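PDB 1K5C: endopolygalacturonase from Chondrostereum purpureum, which probably hydrolyses the alpha-1,4 bonds between galacturonosyl units inside polygalacturonan chains, as a secreted fungal glycoside hydrolase of family 28. Local coordinates for residues L35-G40 with T66-V71; D48-K53 with D78-L83; D57-T62 with P97-K102; L83-K88 with V114-A119; C300-G305 with K323-K328. One frame throughout, in Å; residues are numbered along the deposited sequence.

Contact 1 of 5, residues L35-G40 with T66-V71; sequences LNPDKG and TGINFV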
# COMPACT_ATOMS: atom_id res chain seq x y z
N LEU A 35 16.51 7.59 11.89
CA LEU A 35 16.34 7.41 13.33
C LEU A 35 16.43 5.94 13.69
O LEU A 35 15.69 5.12 13.13
CB LEU A 35 14.98 7.97 13.80
CG LEU A 35 14.78 9.47 13.64
CD1 LEU A 35 13.31 9.85 13.77
CD2 LEU A 35 15.65 10.25 14.64
N ASN A 36 17.31 5.65 14.67
CA ASN A 36 17.48 4.30 15.20
C ASN A 36 17.23 4.36 16.71
O ASN A 36 18.20 4.39 17.51
CB ASN A 36 18.89 3.75 14.91
CG ASN A 36 19.06 3.48 13.44
OD1 ASN A 36 18.33 2.69 12.85
ND2 ASN A 36 20.03 4.14 12.80
N PRO A 37 15.98 4.47 17.13
CA PRO A 37 15.72 4.70 18.58
C PRO A 37 15.98 3.45 19.40
O PRO A 37 15.97 2.32 18.93
CB PRO A 37 14.23 5.08 18.61
CG PRO A 37 13.82 5.28 17.19
CD PRO A 37 14.75 4.44 16.37
N ASP A 38 16.19 3.71 20.71
CA ASP A 38 16.30 2.62 21.68
C ASP A 38 15.07 1.73 21.65
O ASP A 38 13.92 2.18 21.34
CB ASP A 38 16.42 3.18 23.09
CG ASP A 38 17.76 3.83 23.45
OD1 ASP A 38 18.59 4.02 22.59
OD2 ASP A 38 17.92 4.11 24.66
N LYS A 39 15.27 0.48 22.05
CA LYS A 39 14.12 -0.44 22.22
C LYS A 39 13.03 0.19 23.07
O LYS A 39 13.33 0.74 24.15
CB LYS A 39 14.55 -1.73 22.93
CG LYS A 39 15.50 -2.66 22.14
CD LYS A 39 16.07 -3.69 23.10
CE LYS A 39 16.92 -4.72 22.38
NZ LYS A 39 16.09 -5.63 21.48
N GLY A 40 11.79 0.17 22.59
CA GLY A 40 10.67 0.65 23.35
C GLY A 40 10.55 2.16 23.44
O GLY A 40 9.67 2.63 24.18
N THR A 66 12.71 -1.47 17.65
CA THR A 66 11.94 -2.56 18.21
C THR A 66 10.97 -1.97 19.24
O THR A 66 11.37 -1.27 20.15
CB THR A 66 12.84 -3.61 18.87
OG1 THR A 66 13.71 -4.14 17.87
CG2 THR A 66 12.02 -4.74 19.50
N GLY A 67 9.67 -2.23 19.06
CA GLY A 67 8.66 -1.77 20.03
C GLY A 67 8.56 -0.28 20.10
O GLY A 67 8.25 0.30 21.16
N ILE A 68 8.80 0.43 18.97
CA ILE A 68 8.74 1.89 18.97
C ILE A 68 7.29 2.36 19.10
O ILE A 68 6.39 1.78 18.50
CB ILE A 68 9.39 2.41 17.66
CG1 ILE A 68 10.84 1.88 17.49
CG2 ILE A 68 9.29 3.94 17.55
CD1 ILE A 68 11.69 2.11 18.75
N ASN A 69 7.12 3.44 19.86
CA ASN A 69 5.81 4.09 19.99
C ASN A 69 5.96 5.47 19.33
O ASN A 69 6.54 6.37 19.92
CB ASN A 69 5.48 4.21 21.47
CG ASN A 69 4.21 4.92 21.74
OD1 ASN A 69 3.27 4.85 20.94
ND2 ASN A 69 4.10 5.63 22.85
N PHE A 70 5.48 5.61 18.08
CA PHE A 70 5.62 6.84 17.34
C PHE A 70 4.34 7.61 17.38
O PHE A 70 3.30 7.13 16.91
CB PHE A 70 6.09 6.55 15.89
CG PHE A 70 6.48 7.79 15.12
CD1 PHE A 70 5.53 8.64 14.57
CD2 PHE A 70 7.85 8.07 14.93
CE1 PHE A 70 5.89 9.75 13.86
CE2 PHE A 70 8.23 9.20 14.23
CZ PHE A 70 7.25 10.05 13.73
N VAL A 71 4.39 8.81 17.98
CA VAL A 71 3.23 9.64 18.25
C VAL A 71 3.33 10.84 17.34
O VAL A 71 4.13 11.77 17.58
CB VAL A 71 3.20 10.04 19.75
CG1 VAL A 71 2.02 11.00 20.02
CG2 VAL A 71 3.18 8.79 20.63
O HOH W 1 15.02 -0.43 18.95
O HOH W 2 16.16 -4.49 18.92
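Ile68 and Pro37 meet through one methyl group. Ile68 branches at CB. CG2 lies anti to the backbone N, while CG1 lies anti to the carbonyl carbon (chi1 -56°) and starts the arm that crosses the contact. CB, CG1 and CG2 stay back from the loop. The tip does the touching: CD1 lies 3.9 Å from Pro37 CB and slightly farther from CG of the same ring. The two side chains cross at about a right angle. CD1 also sits 3.4 Å from Asp38 O, so the methyl packs against the backbone as well as the proline.

Beyond this apolar patch the link is polar. Gly40 N gives a nearly straight bond to Thr66 O, 2.9 Å long. Gly40 CA adds a CA-H...O contact to Gly67 O at 3.3 Å. One water joins Pro37 O to Thr66 N. A second joins Lys39 NZ to Thr66 OG1, which also pairs with Asp128.

The loop 35-40 follows strand 33-35 and leads to strand 42-45, where Val43 packs on both Pro37 and Phe70. Thr66 and Gly67 form the corner between strands 61-65 and 68-71. Ile68 also packs on Tyr109 of strand 108-115.

Contact 2 of 5, residues D48-K53 with D78-L83; sequences DITFAK and DGNGAL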
# COMPACT_ATOMS: atom_id res chain seq x y z
N ASP A 48 6.41 19.92 11.73
CA ASP A 48 6.40 19.30 10.41
C ASP A 48 7.83 19.25 9.85
O ASP A 48 8.66 20.17 10.09
CB ASP A 48 5.54 20.14 9.48
CG ASP A 48 4.07 20.22 9.87
OD1 ASP A 48 3.59 19.34 10.63
OD2 ASP A 48 3.41 21.16 9.36
N ILE A 49 8.12 18.20 9.08
CA ILE A 49 9.45 18.03 8.46
C ILE A 49 9.29 18.13 6.97
O ILE A 49 8.55 17.37 6.35
CB ILE A 49 10.10 16.72 8.92
CG1 ILE A 49 10.28 16.74 10.47
CG2 ILE A 49 11.46 16.54 8.24
CD1 ILE A 49 10.73 15.47 11.06
N THR A 50 9.96 19.12 6.39
CA THR A 50 9.89 19.41 4.95
C THR A 50 11.17 18.97 4.28
O THR A 50 12.26 19.25 4.80
CB THR A 50 9.61 20.91 4.73
OG1 THR A 50 8.35 21.25 5.34
CG2 THR A 50 9.53 21.28 3.25
N PHE A 51 11.07 18.31 3.12
CA PHE A 51 12.26 17.78 2.44
C PHE A 51 12.50 18.63 1.19
O PHE A 51 11.72 18.63 0.22
CB PHE A 51 12.01 16.33 2.05
CG PHE A 51 11.97 15.43 3.27
CD1 PHE A 51 10.87 15.43 4.15
CD2 PHE A 51 13.04 14.55 3.54
CE1 PHE A 51 10.85 14.63 5.27
CE2 PHE A 51 12.99 13.72 4.66
CZ PHE A 51 11.90 13.76 5.53
N ALA A 52 13.60 19.41 1.22
CA ALA A 52 13.96 20.22 0.06
C ALA A 52 14.17 19.33 -1.14
O ALA A 52 14.57 18.15 -1.03
CB ALA A 52 15.24 21.02 0.39
N LYS A 53 13.97 19.89 -2.35
CA LYS A 53 14.15 19.10 -3.57
C LYS A 53 15.58 18.52 -3.58
O LYS A 53 16.57 19.23 -3.36
CB LYS A 53 13.91 19.93 -4.83
CG LYS A 53 13.82 19.03 -6.07
CD LYS A 53 13.42 19.77 -7.31
CE LYS A 53 13.37 18.82 -8.52
NZ LYS A 53 12.93 19.54 -9.75
N ASP A 78 6.58 16.45 4.54
CA ASP A 78 6.25 17.09 3.25
C ASP A 78 7.34 16.75 2.22
O ASP A 78 8.50 17.20 2.37
CB ASP A 78 6.12 18.58 3.47
CG ASP A 78 5.75 19.38 2.22
OD1 ASP A 78 5.72 18.82 1.12
OD2 ASP A 78 5.49 20.60 2.43
N GLY A 79 6.98 15.96 1.23
CA GLY A 79 7.92 15.50 0.23
C GLY A 79 8.08 16.42 -0.96
O GLY A 79 8.91 16.12 -1.87
N ASN A 80 7.37 17.55 -1.03
CA ASN A 80 7.52 18.47 -2.16
C ASN A 80 7.32 17.76 -3.50
O ASN A 80 7.98 18.10 -4.51
CB ASN A 80 8.90 19.19 -2.11
CG ASN A 80 8.77 20.47 -1.33
OD1 ASN A 80 7.90 21.29 -1.58
ND2 ASN A 80 9.67 20.69 -0.37
N GLY A 81 6.37 16.84 -3.54
CA GLY A 81 6.26 15.97 -4.73
C GLY A 81 6.01 16.72 -6.03
O GLY A 81 6.48 16.28 -7.08
N ALA A 82 5.28 17.84 -5.99
CA ALA A 82 4.99 18.56 -7.23
C ALA A 82 6.25 19.11 -7.90
O ALA A 82 6.21 19.41 -9.11
CB ALA A 82 4.00 19.70 -6.99
N LEU A 83 7.37 19.19 -7.17
CA LEU A 83 8.62 19.59 -7.81
C LEU A 83 9.24 18.50 -8.67
O LEU A 83 10.21 18.76 -9.42
CB LEU A 83 9.63 20.03 -6.74
CG LEU A 83 9.19 21.17 -5.84
CD1 LEU A 83 10.33 21.47 -4.80
CD2 LEU A 83 8.81 22.42 -6.62
O HOH W 3 11.70 16.35 -1.64
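Phe51 O is approached by two groups, the Asn80 amide and a bound water. Asn80 ND2 donates to it at 3.0 Å. The N-H points straight at the oxygen (179°) and the oxygen lies in the amide plane. The donor stands above the carbonyl plane, 53° out of it. The water is 2.9 Å from Phe51 O and also lies close to Gly79 O. An alanine in place of Asn80 would probably leave Phe51 O without its amide donor and open a gap beside Thr50 CG2, which ND2 touches.

Asp78 sets up this group. Its OD1 accepts from Asn80 N in an Asx turn. Asp78 and Thr50 form a parallel bridge, their side chains side by side and pointing the same way. Asp78 N bonds to Ile49 O at 2.8 Å, and Phe51 N bonds to Asp78 O at 2.9 Å.

At the far end Lys53 runs fully extended beyond CG. Its NZ reaches Leu83 O at 2.8 Å, and its CD packs on Leu83 CB at 3.8 Å.

Strand 49-51 lies between strand 25-27 and strand 76-78 in the parallel beta-helix. The Phe51 ring meets Phe100 edge-to-face in the interior.

Contact 3 of 5, residues D57-T62 with P97-K102; sequences DGPLFT and PHPFLK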
# COMPACT_ATOMS: atom_id res chain seq x y z
N ASP A 57 18.54 9.13 -4.04
CA ASP A 57 17.56 8.06 -4.01
C ASP A 57 16.87 8.02 -2.63
O ASP A 57 17.46 8.41 -1.60
CB ASP A 57 18.28 6.71 -4.19
CG ASP A 57 18.76 6.48 -5.63
OD1 ASP A 57 18.36 7.17 -6.55
OD2 ASP A 57 19.58 5.53 -5.78
N GLY A 58 15.65 7.57 -2.61
CA GLY A 58 15.00 7.29 -1.34
C GLY A 58 15.53 5.99 -0.75
O GLY A 58 16.27 5.22 -1.39
N PRO A 59 15.13 5.69 0.50
CA PRO A 59 14.23 6.50 1.30
C PRO A 59 14.90 7.76 1.83
O PRO A 59 16.09 7.80 2.14
CB PRO A 59 13.91 5.58 2.51
CG PRO A 59 15.05 4.62 2.56
CD PRO A 59 15.54 4.43 1.15
N LEU A 60 14.07 8.85 1.95
CA LEU A 60 14.59 10.09 2.50
C LEU A 60 14.44 10.13 4.03
O LEU A 60 15.17 10.91 4.68
CB LEU A 60 13.88 11.30 1.88
CG LEU A 60 14.00 11.42 0.36
CD1 LEU A 60 13.30 12.71 -0.10
CD2 LEU A 60 15.47 11.38 -0.10
N PHE A 61 13.57 9.28 4.57
CA PHE A 61 13.37 9.13 6.02
C PHE A 61 13.34 7.65 6.30
O PHE A 61 12.55 6.95 5.65
CB PHE A 61 12.04 9.78 6.44
CG PHE A 61 11.69 9.52 7.91
CD1 PHE A 61 12.26 10.27 8.90
CD2 PHE A 61 10.79 8.50 8.26
CE1 PHE A 61 11.92 10.04 10.24
CE2 PHE A 61 10.44 8.32 9.59
CZ PHE A 61 11.03 9.08 10.58
N THR A 62 14.15 7.19 7.24
CA THR A 62 14.13 5.79 7.68
C THR A 62 14.06 5.76 9.21
O THR A 62 14.89 6.41 9.86
CB THR A 62 15.39 5.04 7.25
OG1 THR A 62 15.52 5.09 5.81
CG2 THR A 62 15.32 3.56 7.61
N PRO A 97 12.76 10.50 -5.82
CA PRO A 97 13.22 9.79 -4.63
C PRO A 97 12.09 8.89 -4.10
O PRO A 97 10.98 9.37 -3.83
CB PRO A 97 13.54 10.93 -3.65
CG PRO A 97 13.82 12.16 -4.53
CD PRO A 97 12.84 11.96 -5.69
N HIS A 98 12.39 7.60 -3.97
CA HIS A 98 11.34 6.67 -3.53
C HIS A 98 11.98 5.47 -2.86
O HIS A 98 13.13 5.12 -3.21
CB HIS A 98 10.43 6.22 -4.68
CG HIS A 98 11.12 5.34 -5.69
ND1 HIS A 98 11.02 3.97 -5.77
CD2 HIS A 98 12.00 5.74 -6.67
CE1 HIS A 98 11.77 3.55 -6.79
NE2 HIS A 98 12.36 4.57 -7.31
N PRO A 99 11.30 4.82 -1.93
CA PRO A 99 10.09 5.36 -1.24
C PRO A 99 10.47 6.65 -0.53
O PRO A 99 11.66 6.96 -0.33
CB PRO A 99 9.73 4.22 -0.27
CG PRO A 99 11.07 3.64 0.10
CD PRO A 99 11.86 3.68 -1.20
N PHE A 100 9.45 7.38 -0.06
CA PHE A 100 9.72 8.59 0.72
C PHE A 100 10.15 8.21 2.13
O PHE A 100 11.24 8.59 2.58
CB PHE A 100 8.48 9.49 0.61
CG PHE A 100 8.56 10.81 1.34
CD1 PHE A 100 9.77 11.42 1.68
CD2 PHE A 100 7.38 11.47 1.67
CE1 PHE A 100 9.77 12.64 2.35
CE2 PHE A 100 7.36 12.67 2.33
CZ PHE A 100 8.58 13.27 2.69
N LEU A 101 9.25 7.48 2.83
CA LEU A 101 9.52 6.98 4.17
C LEU A 101 9.73 5.47 4.13
O LEU A 101 9.07 4.77 3.37
CB LEU A 101 8.33 7.23 5.11
CG LEU A 101 8.14 8.61 5.68
CD1 LEU A 101 7.91 9.65 4.69
CD2 LEU A 101 7.03 8.58 6.73
N LYS A 102 10.60 5.00 5.03
CA LYS A 102 10.81 3.56 5.27
C LYS A 102 10.69 3.32 6.76
O LYS A 102 11.35 3.98 7.56
CB LYS A 102 12.21 3.15 4.79
CG LYS A 102 12.65 1.74 5.17
CD LYS A 102 11.73 0.74 4.54
CE LYS A 102 12.45 -0.33 3.79
NZ LYS A 102 11.49 -1.33 3.23
O HOH W 4 14.90 6.68 -5.40
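The two backbones run parallel, with Phe61 paired to Leu101 and Thr62 to Lys102, and each has a cis peptide bond, before Pro59 and before Pro99. Phe100 O accepts from two successive amides, Leu60 N at 2.9 Å and Phe61 N at 3.1 Å. Lys102 N then bonds to Phe61 O. Pro99 O is buried and finds no hydrogen-bond donor. It receives CA-H...O contacts instead, the shorter from Pro59 CA at 3.1 Å. Gly58 also lies against it, where a side chain would clash with Pro99 O.

Leu60 spreads over Pro97. Its CG, CD1 and CD2 all lie close to Pro97 CB, CD1 at 4.0 Å. Leu60 CB comes to the edge of the Phe100 ring, 4.1 Å from CD1, and the two side chains cross at about a right angle. One face of the Phe100 ring carries CD1 of its own neighbour Leu101. In Phe61, CG is anti to the backbone N (chi1 173°), and CD2 of its ring meets Leu101 CG at 3.7 Å. On the other face of the sheet Thr62 and Lys102 lie side by side, pointing the same way. Lys102 CB rests on Pro59 CB at 3.7 Å. Its chain then bends away, and NZ bonds to Ser123 and Gly125.

A water joins Gly58 N and His98 N. The side chain of His98 is about 7 Å from that of Asn151, a galacturonate-binding residue. Strands 61-65 and 101-104 are neighbours in one parallel sheet, stacked as in the right-handed beta-helix of family 28.

Contact 4 of 5, residues L83-K88 with V114-A119; sequences LYWDGK and VLNSPA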
# COMPACT_ATOMS: atom_id res chain seq x y z
N LEU A 83 7.37 19.19 -7.17
CA LEU A 83 8.62 19.59 -7.81
C LEU A 83 9.24 18.50 -8.67
O LEU A 83 10.21 18.76 -9.42
CB LEU A 83 9.63 20.03 -6.74
CG LEU A 83 9.19 21.17 -5.84
CD1 LEU A 83 10.33 21.47 -4.80
CD2 LEU A 83 8.81 22.42 -6.62
N TYR A 84 8.71 17.29 -8.55
CA TYR A 84 9.22 16.14 -9.32
C TYR A 84 8.21 15.62 -10.33
O TYR A 84 8.59 15.11 -11.37
CB TYR A 84 9.55 15.02 -8.38
CG TYR A 84 10.48 15.31 -7.20
CD1 TYR A 84 11.84 15.03 -7.28
CD2 TYR A 84 9.95 15.84 -6.03
CE1 TYR A 84 12.68 15.32 -6.19
CE2 TYR A 84 10.77 16.09 -4.91
CZ TYR A 84 12.14 15.80 -5.01
OH TYR A 84 12.96 15.97 -3.92
N TRP A 85 6.90 15.64 -9.97
CA TRP A 85 5.90 14.90 -10.77
C TRP A 85 5.91 15.35 -12.21
O TRP A 85 5.88 16.55 -12.53
CB TRP A 85 4.51 15.16 -10.18
CG TRP A 85 4.31 14.64 -8.80
CD1 TRP A 85 4.94 13.57 -8.20
CD2 TRP A 85 3.38 15.17 -7.83
NE1 TRP A 85 4.45 13.41 -6.91
CE2 TRP A 85 3.53 14.39 -6.66
CE3 TRP A 85 2.50 16.26 -7.82
CZ2 TRP A 85 2.78 14.63 -5.49
CZ3 TRP A 85 1.77 16.51 -6.66
CH2 TRP A 85 1.92 15.71 -5.51
N ASP A 86 5.85 14.35 -13.10
CA ASP A 86 5.91 14.63 -14.54
C ASP A 86 5.02 13.65 -15.33
O ASP A 86 5.20 13.54 -16.56
CB ASP A 86 7.33 14.58 -15.04
CG ASP A 86 7.95 13.20 -15.00
OD1 ASP A 86 7.36 12.32 -14.36
OD2 ASP A 86 9.05 12.98 -15.59
N GLY A 87 4.13 12.94 -14.67
CA GLY A 87 3.27 11.97 -15.31
C GLY A 87 3.89 10.60 -15.48
O GLY A 87 3.19 9.66 -15.88
N LYS A 88 5.21 10.45 -15.23
CA LYS A 88 5.91 9.20 -15.53
C LYS A 88 6.35 8.45 -14.27
O LYS A 88 6.76 7.29 -14.37
CB LYS A 88 7.12 9.48 -16.43
CG LYS A 88 6.68 10.05 -17.79
CD LYS A 88 7.91 10.38 -18.64
CE LYS A 88 7.43 10.88 -20.01
NZ LYS A 88 8.57 11.49 -20.82
N VAL A 114 1.81 11.99 5.49
CA VAL A 114 2.77 12.15 4.41
C VAL A 114 2.08 12.99 3.35
O VAL A 114 1.02 12.58 2.85
CB VAL A 114 3.19 10.77 3.86
CG1 VAL A 114 4.01 10.95 2.60
CG2 VAL A 114 3.93 10.00 4.97
N LEU A 115 2.65 14.15 3.06
CA LEU A 115 2.06 15.10 2.11
C LEU A 115 2.94 15.13 0.85
O LEU A 115 4.16 15.41 0.92
CB LEU A 115 2.02 16.48 2.75
CG LEU A 115 1.56 17.62 1.83
CD1 LEU A 115 0.08 17.44 1.39
CD2 LEU A 115 1.70 18.96 2.55
N ASN A 116 2.33 14.86 -0.30
CA ASN A 116 3.02 15.04 -1.59
C ASN A 116 4.37 14.29 -1.66
O ASN A 116 5.44 14.87 -1.89
CB ASN A 116 3.15 16.52 -1.92
CG ASN A 116 1.77 17.17 -1.98
OD1 ASN A 116 0.79 16.49 -2.36
ND2 ASN A 116 1.72 18.44 -1.65
N SER A 117 4.30 12.96 -1.51
CA SER A 117 5.48 12.16 -1.79
C SER A 117 5.88 12.30 -3.27
O SER A 117 5.04 12.40 -4.15
CB SER A 117 5.21 10.69 -1.43
OG SER A 117 4.12 10.14 -2.19
N PRO A 118 7.21 12.24 -3.56
CA PRO A 118 7.63 12.27 -4.98
C PRO A 118 7.04 11.12 -5.77
O PRO A 118 6.65 11.33 -6.94
CB PRO A 118 9.16 12.24 -4.90
CG PRO A 118 9.46 12.96 -3.57
CD PRO A 118 8.35 12.41 -2.63
N ALA A 119 7.02 9.93 -5.19
CA ALA A 119 6.41 8.73 -5.83
C ALA A 119 5.91 7.87 -4.66
O ALA A 119 5.07 8.33 -3.87
CB ALA A 119 7.36 8.08 -6.81
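Tyr84 and Trp85 pack closely against Pro118 and the backbone before it. Pro118 CG sits over one face of the Tyr84 ring in a CH-pi contact, 4.1 Å from the ring centre. The touch is off centre, with CG 3.6 Å from Tyr84 CE2. Pro118 CB lies over the same ring, near its rim. The two side chains lie side by side and point the same way.

Trp85 CG lies beside the backbone N (chi1 -64°), which lets the indole edge turn to 116-118. NE1 donates to Ser117 O at 3.0 Å. The bond is bent, but NE1 lies in the carbonyl plane and the oxygen is close to the indole plane. Pro118 O is also in the ring plane, 3.1 Å from Trp85 CD1. Farther along the edge, Trp85 CH2 is 3.4 Å from Asn116 OD1. The amide plane of Asn116 stands 88° from the indole. A leucine in place of Trp85 would probably leave Ser117 O without this N-H and open a gap beside Asn116.

The rest of the loop is looser: Asp86, Gly87 and Lys88 do not touch 114-119, and Lys88 is exposed. Asp86 OD1 accepts from Lys88 N at 3.0 Å, an Asx turn. A salt bridge to Lys96 and a bond from Thr94 N tie the Asp86 carboxylate to its own loop.

Tyr84 OH bonds to Thr54 N, and Tyr84 packs on Pro97. The segment 114-119 leaves strand 108-115, which lies between strands 76-78 and 130-139. The loop 83-88 belongs to the long connection from strand 76-78 to strand 101-104.

Contact 5 of 5, residues C300-G305 with K323-K328; sequences CGNCSG and KSDKAK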
# COMPACT_ATOMS: atom_id res chain seq x y z
N CYS A 300 -6.46 -16.76 -14.39
CA CYS A 300 -5.53 -17.67 -13.73
C CYS A 300 -4.86 -18.60 -14.73
O CYS A 300 -5.55 -19.28 -15.51
CB CYS A 300 -6.25 -18.61 -12.74
SG CYS A 300 -6.83 -17.80 -11.22
N GLY A 301 -3.52 -18.71 -14.63
CA GLY A 301 -2.80 -19.87 -15.15
C GLY A 301 -2.63 -20.93 -14.10
O GLY A 301 -2.45 -22.11 -14.49
N ASN A 302 -2.66 -20.61 -12.80
CA ASN A 302 -2.47 -21.61 -11.77
C ASN A 302 -3.14 -21.09 -10.48
O ASN A 302 -2.56 -20.25 -9.77
CB ASN A 302 -0.97 -21.89 -11.57
CG ASN A 302 -0.72 -22.99 -10.55
OD1 ASN A 302 -1.66 -23.62 -10.04
ND2 ASN A 302 0.57 -23.25 -10.28
N CYS A 303 -4.36 -21.56 -10.23
CA CYS A 303 -5.10 -21.15 -9.02
C CYS A 303 -5.77 -22.40 -8.45
O CYS A 303 -6.19 -23.27 -9.22
CB CYS A 303 -6.20 -20.13 -9.34
SG CYS A 303 -5.48 -18.53 -9.86
N SER A 304 -5.89 -22.44 -7.12
CA SER A 304 -6.43 -23.59 -6.43
C SER A 304 -7.33 -23.16 -5.26
O SER A 304 -7.19 -22.06 -4.69
CB SER A 304 -5.30 -24.45 -5.85
OG SER A 304 -4.64 -25.16 -6.91
N GLY A 305 -8.19 -24.08 -4.84
CA GLY A 305 -8.99 -23.96 -3.64
C GLY A 305 -10.47 -23.71 -3.94
O GLY A 305 -10.91 -23.57 -5.07
N LYS A 323 -11.60 -17.27 -15.57
CA LYS A 323 -10.71 -18.38 -15.94
C LYS A 323 -10.00 -18.69 -14.64
O LYS A 323 -8.97 -18.08 -14.31
CB LYS A 323 -9.77 -17.97 -17.08
CG LYS A 323 -10.55 -17.75 -18.36
CD LYS A 323 -9.57 -17.52 -19.51
CE LYS A 323 -10.31 -17.07 -20.78
NZ LYS A 323 -9.30 -17.00 -21.87
N SER A 324 -10.57 -19.60 -13.85
CA SER A 324 -10.07 -19.84 -12.49
C SER A 324 -9.20 -21.04 -12.33
O SER A 324 -8.83 -21.39 -11.20
CB SER A 324 -11.23 -19.90 -11.47
OG SER A 324 -12.03 -21.01 -11.67
N ASP A 325 -8.84 -21.72 -13.42
CA ASP A 325 -7.95 -22.87 -13.35
C ASP A 325 -8.54 -23.92 -12.43
O ASP A 325 -9.69 -24.33 -12.62
CB ASP A 325 -6.51 -22.45 -13.08
CG ASP A 325 -5.54 -23.62 -13.12
OD1 ASP A 325 -5.52 -24.31 -14.15
OD2 ASP A 325 -4.82 -23.83 -12.12
N LYS A 326 -7.81 -24.39 -11.43
CA LYS A 326 -8.32 -25.45 -10.55
C LYS A 326 -9.24 -24.92 -9.47
O LYS A 326 -9.93 -25.72 -8.79
CB LYS A 326 -7.13 -26.18 -9.87
CG LYS A 326 -6.25 -26.97 -10.86
CD LYS A 326 -4.99 -27.46 -10.20
CE LYS A 326 -3.87 -26.43 -10.07
NZ LYS A 326 -3.34 -26.05 -11.43
N ALA A 327 -9.25 -23.61 -9.24
CA ALA A 327 -10.08 -23.05 -8.17
C ALA A 327 -11.54 -23.08 -8.58
O ALA A 327 -11.90 -22.93 -9.76
CB ALA A 327 -9.67 -21.61 -7.87
N LYS A 328 -12.38 -23.29 -7.55
CA LYS A 328 -13.85 -23.25 -7.75
C LYS A 328 -14.37 -22.03 -7.05
O LYS A 328 -14.20 -21.92 -5.82
CB LYS A 328 -14.49 -24.51 -7.16
CG LYS A 328 -14.07 -25.80 -7.89
CD LYS A 328 -14.74 -27.00 -7.21
CE LYS A 328 -13.91 -27.71 -6.16
NZ LYS A 328 -14.72 -28.12 -4.95
O HOH W 5 -8.29 -26.61 -6.09
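Asp325 points its carboxylate at the backbone of Cys303. Its CG lies anti to the backbone N (chi1 -175°), and OD2 is gripped from two sides. Cys303 N donates at 3.0 Å to the anti side of OD2, and Lys326 NZ forms a salt bridge at 2.8 Å through the syn lone pair. Such a pairing would probably keep the carboxylate charged. Asp325 CB meanwhile rests against Cys300 CB at 3.9 Å.

Lys326 folds back over this group, bent at chi3 and chi4. Its side chain and that of Asn302 cross obliquely, and NZ makes a weak bond to Asn302 OD1. Lys326 CE passes 3.5 Å from Ser304 OG. The other end of the Asn302 amide, ND2, is held by Thr271 O.

Ser324 to Ala327 form a type II' beta turn near the C-terminal end of the parallel beta-helix. Inside the turn Ser324 OG donates to Ala327 O from above the carbonyl plane. The turn links strand 322-323, the last of its sheet, to strand 328-333.

Facing it, Cys300 and Cys303 close a short disulfide loop, with Cys300 SG bonded to Cys303 SG at 2.0 Å. Cys303 CB fits against the turn, 3.5 Å from Ser324 O and 4.0 Å from Ala327 CB. Backbone bonds fasten both ends, Cys300 N to Lys323 O and Lys328 N to Gly305 O, the latter at 2.9 Å. A water lies between Gly305 N and Lys326 O.

How the contacts relate
Contacts 1 to 4 lie toward the N-terminal end of the beta-helix. Contact 5 lies at the other end, its centre about 37 to 45 Å from theirs. Contacts 2, 3 and 4 form one cluster, with centres about 9 to 12 Å apart. Contacts 2 and 4 share Leu83, and Gly79 N probably bonds to Leu115 O. Phe100 of contact 3 touches Val114. Contact 1 joins through contact 3, where Leu35 meets Phe61 and Thr62. Contacts 1 and 4 reach neighbouring strands 68-71 and 108-115; contact 3 lies in the sheet holding strands 61-65 and 101-104. Along the chain the segments of contacts 1 to 3 alternate, as in stacked turns. Contact 5 follows and joins the last turns.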